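Local atomic coordinates of LacI family transcription regulator (Bifidobacterium animalis subsp. lactis, PDB entry 4O5A), a protein that probably represses or otherwise controls transcription as a LacI-type DNA-binding regulator whose periplasmic-binding-protein-like domain is likely to sense a small effector. Residues 71-75 with 120-124. Sequence-based numbering, arbitrary orientation.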
loop_
_atom_site.group_PDB
_atom_site.type_symbol
_atom_site.label_atom_id
_atom_site.label_comp_id
_atom_site.label_asym_id
_atom_site.label_seq_id
_atom_site.Cartn_x
_atom_site.Cartn_y
_atom_site.Cartn_z
ATOM N N ILE A 71 -6.650 13.263 -16.436
ATOM C CA ILE A 71 -6.700 13.977 -15.170
ATOM C C ILE A 71 -5.284 13.937 -14.635
ATOM O O ILE A 71 -4.681 12.864 -14.592
ATOM C CB ILE A 71 -7.576 13.232 -14.139
ATOM C CG1 ILE A 71 -8.984 12.993 -14.685
ATOM C CG2 ILE A 71 -7.580 13.965 -12.799
ATOM C CD1 ILE A 71 -9.762 14.261 -14.984
ATOM N N GLY A 72 -4.739 15.079 -14.218
ATOM C CA GLY A 72 -3.380 15.084 -13.692
ATOM C C GLY A 72 -3.278 14.880 -12.190
ATOM O O GLY A 72 -4.071 15.436 -11.414
ATOM N N LEU A 73 -2.295 14.081 -11.778
ATOM C CA LEU A 73 -2.000 13.846 -10.370
ATOM C C LEU A 73 -0.505 13.819 -10.174
ATOM O O LEU A 73 0.192 13.008 -10.790
ATOM C CB LEU A 73 -2.606 12.512 -9.902
ATOM C CG LEU A 73 -2.241 12.065 -8.486
ATOM C CD1 LEU A 73 -2.672 13.108 -7.466
ATOM C CD2 LEU A 73 -2.893 10.735 -8.185
ATOM N N VAL A 74 0.006 14.705 -9.326
ATOM C CA VAL A 74 1.415 14.628 -8.963
ATOM C C VAL A 74 1.550 13.952 -7.608
ATOM O O VAL A 74 0.964 14.399 -6.623
ATOM C CB VAL A 74 2.095 16.007 -8.945
ATOM C CG1 VAL A 74 3.572 15.852 -8.631
ATOM C CG2 VAL A 74 1.936 16.687 -10.295
ATOM N N LEU A 75 2.297 12.855 -7.573
ATOM C CA LEU A 75 2.555 12.149 -6.317
ATOM C C LEU A 75 3.919 12.524 -5.754
ATOM O O LEU A 75 4.800 12.979 -6.488
ATOM C CB LEU A 75 2.486 10.637 -6.526
ATOM C CG LEU A 75 1.136 10.065 -6.945
ATOM C CD1 LEU A 75 1.254 8.571 -7.216
ATOM C CD2 LEU A 75 0.120 10.335 -5.860
ATOM N N ILE A 120 5.697 21.195 -12.108
ATOM C CA ILE A 120 4.996 20.260 -12.981
ATOM C C ILE A 120 3.587 20.761 -13.298
ATOM O O ILE A 120 3.139 20.709 -14.446
ATOM C CB ILE A 120 4.937 18.854 -12.354
ATOM C CG1 ILE A 120 6.352 18.277 -12.237
ATOM C CG2 ILE A 120 4.035 17.935 -13.173
ATOM C CD1 ILE A 120 6.455 17.048 -11.348
ATOM N N LEU A 121 2.901 21.263 -12.274
ATOM C CA LEU A 121 1.542 21.764 -12.421
ATOM C C LEU A 121 1.518 22.957 -13.366
ATOM O O LEU A 121 0.622 23.082 -14.197
ATOM C CB LEU A 121 0.983 22.166 -11.058
ATOM C CG LEU A 121 0.722 21.036 -10.064
ATOM C CD1 LEU A 121 0.167 21.587 -8.755
ATOM C CD2 LEU A 121 -0.213 19.988 -10.654
ATOM N N GLU A 122 2.513 23.830 -13.242
ATOM C CA GLU A 122 2.597 24.997 -14.107
ATOM C C GLU A 122 2.778 24.570 -15.561
ATOM O O GLU A 122 2.244 25.199 -16.471
ATOM C CB GLU A 122 3.724 25.928 -13.649
ATOM C CG GLU A 122 3.411 26.653 -12.343
ATOM C CD GLU A 122 4.602 27.398 -11.758
ATOM O OE1 GLU A 122 5.757 27.001 -12.037
ATOM O OE2 GLU A 122 4.380 28.381 -11.013
ATOM N N ASP A 123 3.514 23.484 -15.773
ATOM C CA ASP A 123 3.746 22.977 -17.118
ATOM C C ASP A 123 2.447 22.440 -17.705
ATOM O O ASP A 123 2.114 22.715 -18.857
ATOM C CB ASP A 123 4.829 21.891 -17.104
ATOM C CG ASP A 123 4.975 21.193 -18.443
ATOM O OD1 ASP A 123 5.540 21.802 -19.377
ATOM O OD2 ASP A 123 4.528 20.030 -18.557
ATOM N N TRP A 124 1.712 21.683 -16.894
ATOM C CA TRP A 124 0.450 21.098 -17.317
ATOM C C TRP A 124 -0.550 22.183 -17.674
ATOM O O TRP A 124 -1.271 22.073 -18.662
ATOM C CB TRP A 124 -0.106 20.202 -16.215
ATOM C CG TRP A 124 0.494 18.834 -16.223
ATOM C CD1 TRP A 124 1.319 18.303 -17.174
ATOM C CD2 TRP A 124 0.312 17.815 -15.232
ATOM N NE1 TRP A 124 1.663 17.009 -16.833
ATOM C CE2 TRP A 124 1.053 16.687 -15.650
ATOM C CE3 TRP A 124 -0.406 17.743 -14.035
ATOM C CZ2 TRP A 124 1.093 15.504 -14.907
ATOM C CZ3 TRP A 124 -0.360 16.572 -13.300
ATOM C CH2 TRP A 124 0.386 15.468 -13.739
#
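In W124 the first torsion sets CG opposite the carbonyl carbon (chi1 -83°), and the indole reaches from the helix to the strand backbone at G72. In V74 it is CG1 that lies trans to the backbone N (chi1 -177°), which turns CG2 into the midst of I120, L121 and W124. The six-membered ring of W124 leads, and the lack of a side chain at G72 lets W124 CZ3 come to 3.4 Å from G72 CA. W124 CZ3 lies 3.5 Å from L73 N, and CH2 also touches this peptide. V74 CG2 meets W124 CZ3 obliquely at 3.8 Å. V74 CG2 touches I120 CG2 at 3.8 Å. V74 CG2 lies 4.0 Å from L121 CD2. I120 CG2 also covers one face of the indole from within the helix, so the ring is packed on that side by its own turn. Strand 70-76 and helix 116-127 belong to the N-terminal subdomain, with its parallel sheet, of the two-lobed periplasmic-binding-protein-like fold. The helix packs on the sheet nearly antiparallel to the strand, at 166° between the local axes. Strands 105-111 and 132-135 flank this strand, and L107, R109 and L133 on them also touch W124. Were W124 cut back to an alanine, a gap would probably open over G72, and V74 CG2 and I120 CG2 would lose their aromatic partner. I120 also packs against E100 of the second subunit.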